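Local coordinates for protein hydroxyindole o-methyltransferase (Homo sapiens, PDB 4A6D) that methylates N-acetylserotonin with S-adenosylmethionine to give melatonin, working as a homodimer, at residues A[21-34]-A[62-74]. Numbering follows the deposited sequence.
Sequences VSQVLFAACELGVF and LLLDICVSLKLLK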
loop_
_atom_site.group_PDB
_atom_site.type_symbol
_atom_site.label_atom_id
_atom_site.label_comp_id
_atom_site.label_asym_id
_atom_site.label_seq_id
_atom_site.Cartn_x
_atom_site.Cartn_y
_atom_site.Cartn_z
ATOM N N VAL A 21 3.388 -0.382 -4.593
ATOM C CA VAL A 21 2.768 -0.988 -5.762
ATOM C C VAL A 21 1.388 -0.343 -6.008
ATOM O O VAL A 21 1.056 -0.082 -7.166
ATOM C CB VAL A 21 2.703 -2.519 -5.599
ATOM C CG1 VAL A 21 1.784 -3.170 -6.644
ATOM C CG2 VAL A 21 4.085 -3.130 -5.636
ATOM N N SER A 22 0.615 -0.043 -4.929
ATOM C CA SER A 22 -0.693 0.627 -5.037
ATOM C C SER A 22 -0.499 2.008 -5.624
ATOM O O SER A 22 -1.140 2.329 -6.616
ATOM C CB SER A 22 -1.405 0.725 -3.684
ATOM O OG SER A 22 -1.720 -0.566 -3.187
ATOM N N GLN A 23 0.439 2.796 -5.062
ATOM C CA GLN A 23 0.741 4.132 -5.559
ATOM C C GLN A 23 1.286 4.188 -6.975
ATOM O O GLN A 23 0.973 5.133 -7.676
ATOM C CB GLN A 23 1.567 4.942 -4.575
ATOM C CG GLN A 23 0.725 5.455 -3.423
ATOM C CD GLN A 23 -0.213 6.581 -3.798
ATOM O OE1 GLN A 23 -0.029 7.308 -4.782
ATOM N NE2 GLN A 23 -1.227 6.775 -2.989
ATOM N N VAL A 24 2.054 3.172 -7.422
ATOM C CA VAL A 24 2.539 3.085 -8.811
ATOM C C VAL A 24 1.326 2.999 -9.747
ATOM O O VAL A 24 1.252 3.763 -10.711
ATOM C CB VAL A 24 3.529 1.910 -9.012
ATOM C CG1 VAL A 24 3.612 1.475 -10.477
ATOM C CG2 VAL A 24 4.900 2.277 -8.481
ATOM N N LEU A 25 0.352 2.103 -9.417
ATOM C CA LEU A 25 -0.883 1.912 -10.167
ATOM C C LEU A 25 -1.719 3.198 -10.174
ATOM O O LEU A 25 -2.164 3.609 -11.240
ATOM C CB LEU A 25 -1.697 0.751 -9.566
ATOM C CG LEU A 25 -3.117 0.491 -10.137
ATOM C CD1 LEU A 25 -3.057 0.123 -11.609
ATOM C CD2 LEU A 25 -3.812 -0.629 -9.376
ATOM N N PHE A 26 -1.902 3.835 -8.993
ATOM C CA PHE A 26 -2.674 5.066 -8.805
ATOM C C PHE A 26 -2.072 6.227 -9.588
ATOM O O PHE A 26 -2.811 6.949 -10.258
ATOM C CB PHE A 26 -2.790 5.434 -7.301
ATOM C CG PHE A 26 -3.447 4.427 -6.361
ATOM C CD1 PHE A 26 -4.308 3.443 -6.848
ATOM C CD2 PHE A 26 -3.207 4.473 -4.989
ATOM C CE1 PHE A 26 -4.905 2.514 -5.982
ATOM C CE2 PHE A 26 -3.816 3.559 -4.124
ATOM C CZ PHE A 26 -4.666 2.587 -4.623
ATOM N N ALA A 27 -0.728 6.397 -9.518
ATOM C CA ALA A 27 0.005 7.465 -10.202
ATOM C C ALA A 27 0.019 7.254 -11.699
ATOM O O ALA A 27 -0.093 8.222 -12.437
ATOM C CB ALA A 27 1.422 7.574 -9.668
ATOM N N ALA A 28 0.123 6.000 -12.153
ATOM C CA ALA A 28 0.072 5.677 -13.576
ATOM C C ALA A 28 -1.319 6.065 -14.111
ATOM O O ALA A 28 -1.408 6.581 -15.227
ATOM C CB ALA A 28 0.320 4.194 -13.788
ATOM N N CYS A 29 -2.390 5.863 -13.288
ATOM C CA CYS A 29 -3.780 6.230 -13.612
ATOM C C CYS A 29 -3.928 7.753 -13.620
ATOM O O CYS A 29 -4.416 8.300 -14.609
ATOM C CB CYS A 29 -4.772 5.577 -12.653
ATOM S SG CYS A 29 -5.187 3.866 -13.067
ATOM N N GLU A 30 -3.472 8.435 -12.540
ATOM C CA GLU A 30 -3.504 9.892 -12.414
ATOM C C GLU A 30 -2.738 10.587 -13.574
ATOM O O GLU A 30 -3.193 11.615 -14.067
ATOM C CB GLU A 30 -2.998 10.344 -11.015
ATOM C CG GLU A 30 -2.699 11.848 -10.902
ATOM C CD GLU A 30 -2.945 12.602 -9.603
ATOM O OE1 GLU A 30 -3.844 12.206 -8.828
ATOM O OE2 GLU A 30 -2.272 13.638 -9.392
ATOM N N LEU A 31 -1.597 10.017 -14.022
ATOM C CA LEU A 31 -0.801 10.603 -15.107
ATOM C C LEU A 31 -1.345 10.340 -16.521
ATOM O O LEU A 31 -0.952 11.026 -17.465
ATOM C CB LEU A 31 0.668 10.222 -14.989
ATOM C CG LEU A 31 1.432 10.891 -13.871
ATOM C CD1 LEU A 31 2.581 10.018 -13.422
ATOM C CD2 LEU A 31 1.949 12.248 -14.302
ATOM N N GLY A 32 -2.268 9.388 -16.633
ATOM C CA GLY A 32 -2.917 9.001 -17.884
ATOM C C GLY A 32 -2.063 8.189 -18.842
ATOM O O GLY A 32 -2.334 8.190 -20.047
ATOM N N VAL A 33 -1.048 7.466 -18.311
ATOM C CA VAL A 33 -0.107 6.613 -19.055
ATOM C C VAL A 33 -0.831 5.666 -20.027
ATOM O O VAL A 33 -0.503 5.632 -21.216
ATOM C CB VAL A 33 0.847 5.844 -18.089
ATOM C CG1 VAL A 33 1.655 4.777 -18.820
ATOM C CG2 VAL A 33 1.765 6.803 -17.343
ATOM N N PHE A 34 -1.817 4.919 -19.507
ATOM C CA PHE A 34 -2.614 3.937 -20.252
ATOM C C PHE A 34 -3.455 4.549 -21.368
ATOM O O PHE A 34 -3.514 3.961 -22.447
ATOM C CB PHE A 34 -3.448 3.072 -19.293
ATOM C CG PHE A 34 -2.630 2.537 -18.137
ATOM C CD1 PHE A 34 -1.600 1.623 -18.353
ATOM C CD2 PHE A 34 -2.861 2.977 -16.839
ATOM C CE1 PHE A 34 -0.821 1.156 -17.291
ATOM C CE2 PHE A 34 -2.099 2.489 -15.774
ATOM C CZ PHE A 34 -1.076 1.592 -16.009
ATOM N N LEU A 62 11.090 4.912 -14.397
ATOM C CA LEU A 62 10.894 4.125 -13.185
ATOM C C LEU A 62 9.480 3.604 -13.158
ATOM O O LEU A 62 9.279 2.402 -13.043
ATOM C CB LEU A 62 11.196 4.954 -11.922
ATOM C CG LEU A 62 12.682 5.171 -11.595
ATOM C CD1 LEU A 62 12.844 6.104 -10.400
ATOM C CD2 LEU A 62 13.369 3.860 -11.296
ATOM N N LEU A 63 8.509 4.494 -13.400
ATOM C CA LEU A 63 7.086 4.179 -13.419
ATOM C C LEU A 63 6.732 3.121 -14.471
ATOM O O LEU A 63 6.055 2.149 -14.134
ATOM C CB LEU A 63 6.276 5.475 -13.616
ATOM C CG LEU A 63 4.803 5.454 -13.215
ATOM C CD1 LEU A 63 4.635 5.796 -11.741
ATOM C CD2 LEU A 63 4.015 6.441 -14.044
ATOM N N LEU A 64 7.180 3.307 -15.729
ATOM C CA LEU A 64 6.909 2.377 -16.835
ATOM C C LEU A 64 7.559 1.014 -16.565
ATOM O O LEU A 64 6.905 -0.016 -16.740
ATOM C CB LEU A 64 7.428 2.931 -18.183
ATOM C CG LEU A 64 6.737 4.174 -18.773
ATOM C CD1 LEU A 64 7.579 4.763 -19.891
ATOM C CD2 LEU A 64 5.320 3.856 -19.283
ATOM N N ASP A 65 8.838 1.016 -16.120
ATOM C CA ASP A 65 9.571 -0.215 -15.822
ATOM C C ASP A 65 8.930 -1.008 -14.703
ATOM O O ASP A 65 8.807 -2.229 -14.830
ATOM C CB ASP A 65 11.060 0.044 -15.582
ATOM C CG ASP A 65 11.844 0.417 -16.833
ATOM O OD1 ASP A 65 11.347 0.138 -17.955
ATOM O OD2 ASP A 65 12.975 0.959 -16.689
ATOM N N ILE A 66 8.447 -0.331 -13.647
ATOM C CA ILE A 66 7.733 -1.022 -12.569
ATOM C C ILE A 66 6.427 -1.633 -13.141
ATOM O O ILE A 66 6.147 -2.795 -12.864
ATOM C CB ILE A 66 7.516 -0.123 -11.329
ATOM C CG1 ILE A 66 8.873 0.214 -10.689
ATOM C CG2 ILE A 66 6.576 -0.779 -10.305
ATOM C CD1 ILE A 66 8.967 1.466 -9.946
ATOM N N CYS A 67 5.699 -0.884 -14.004
ATOM C CA CYS A 67 4.448 -1.330 -14.644
ATOM C C CYS A 67 4.660 -2.603 -15.472
ATOM O O CYS A 67 3.804 -3.491 -15.444
ATOM C CB CYS A 67 3.822 -0.211 -15.476
ATOM S SG CYS A 67 2.982 1.066 -14.494
ATOM N N VAL A 68 5.820 -2.704 -16.167
ATOM C CA VAL A 68 6.208 -3.870 -16.962
ATOM C C VAL A 68 6.408 -5.088 -16.030
ATOM O O VAL A 68 5.798 -6.128 -16.277
ATOM C CB VAL A 68 7.439 -3.609 -17.859
ATOM C CG1 VAL A 68 7.823 -4.863 -18.632
ATOM C CG2 VAL A 68 7.185 -2.451 -18.817
ATOM N N SER A 69 7.197 -4.931 -14.937
ATOM C CA SER A 69 7.430 -5.968 -13.917
ATOM C C SER A 69 6.117 -6.429 -13.253
ATOM O O SER A 69 5.978 -7.615 -12.931
ATOM C CB SER A 69 8.393 -5.458 -12.851
ATOM O OG SER A 69 9.680 -5.236 -13.402
ATOM N N LEU A 70 5.168 -5.492 -13.047
ATOM C CA LEU A 70 3.853 -5.768 -12.450
ATOM C C LEU A 70 2.881 -6.400 -13.453
ATOM O O LEU A 70 1.793 -6.793 -13.057
ATOM C CB LEU A 70 3.212 -4.473 -11.868
ATOM C CG LEU A 70 3.838 -3.867 -10.598
ATOM C CD1 LEU A 70 3.102 -2.602 -10.186
ATOM C CD2 LEU A 70 3.868 -4.870 -9.433
ATOM N N LYS A 71 3.251 -6.491 -14.738
ATOM C CA LYS A 71 2.390 -7.050 -15.811
ATOM C C LYS A 71 1.226 -6.135 -16.178
ATOM O O LYS A 71 0.210 -6.596 -16.724
ATOM C CB LYS A 71 1.948 -8.522 -15.585
ATOM C CG LYS A 71 3.100 -9.541 -15.592
ATOM C CD LYS A 71 3.456 -10.056 -14.176
ATOM C CE LYS A 71 2.410 -10.980 -13.554
ATOM N NZ LYS A 71 2.582 -11.127 -12.077
ATOM N N LEU A 72 1.378 -4.826 -15.898
ATOM C CA LEU A 72 0.360 -3.859 -16.288
ATOM C C LEU A 72 0.732 -3.399 -17.704
ATOM O O LEU A 72 -0.152 -3.061 -18.486
ATOM C CB LEU A 72 0.267 -2.670 -15.304
ATOM C CG LEU A 72 -0.056 -2.997 -13.841
ATOM C CD1 LEU A 72 0.210 -1.804 -12.937
ATOM C CD2 LEU A 72 -1.471 -3.540 -13.684
ATOM N N LEU A 73 2.035 -3.434 -18.043
ATOM C CA LEU A 73 2.534 -3.092 -19.382
ATOM C C LEU A 73 3.489 -4.150 -19.971
ATOM O O LEU A 73 4.093 -4.945 -19.239
ATOM C CB LEU A 73 3.218 -1.709 -19.411
ATOM C CG LEU A 73 2.398 -0.470 -19.068
ATOM C CD1 LEU A 73 3.277 0.754 -19.118
ATOM C CD2 LEU A 73 1.201 -0.292 -20.009
ATOM N N LYS A 74 3.618 -4.149 -21.308
ATOM C CA LYS A 74 4.530 -5.019 -22.047
ATOM C C LYS A 74 5.620 -4.133 -22.655
ATOM O O LYS A 74 5.338 -3.006 -23.065
ATOM C CB LYS A 74 3.803 -5.774 -23.181
ATOM C CG LYS A 74 2.887 -6.926 -22.748
ATOM C CD LYS A 74 2.690 -7.985 -23.855
ATOM C CE LYS A 74 1.792 -7.542 -24.995
ATOM N NZ LYS A 74 1.511 -8.639 -25.965
#
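Leu63 pushes its isobutyl group across as a knob among Val24, Ala27 and Ala28 of helix 21-31 and Val33 beyond its end. Its CG lies anti to the backbone N (chi1 -160°), which carries the two methyls over to the other helix: CD2 meets Leu31 CD1 at 3.9 Å, while CD1 sits by Ala27 CB. One turn on, Val24 CG1 packs against Ile66 CG2 at 3.7 Å and also touches Cys67 SG, which touches Ala28 CB too. Val21 CG1 reaches Leu70 CD1 at 3.8 Å. With Leu70 cut back to an alanine, Val21 is likely to lose its cover here and a gap to open beside Val24. The axes of 21-31 and 62-69 pass 10.3 Å apart at -118°, and helix 62-69 leads into the 73-78/81-86 hairpin of the dimerisation domain, of helix-turn-helix type; the second subunit's Leu301 packs on Val24, and its Tyr15 hydrogen-bonds Leu70 O. Both helices end in Schellman motifs, at Gly32 and Lys71. Val33 CG1 touches Leu64 CD2 at 3.8 Å. The Phe34 ring takes Leu73 CD2 at its edge, 3.7 Å from CE1. In the turn at Lys71, Cys67 O accepts from both Leu72 N and Leu73 N, fixing the backbone that presents Leu72 CD1 to Leu25 CD1.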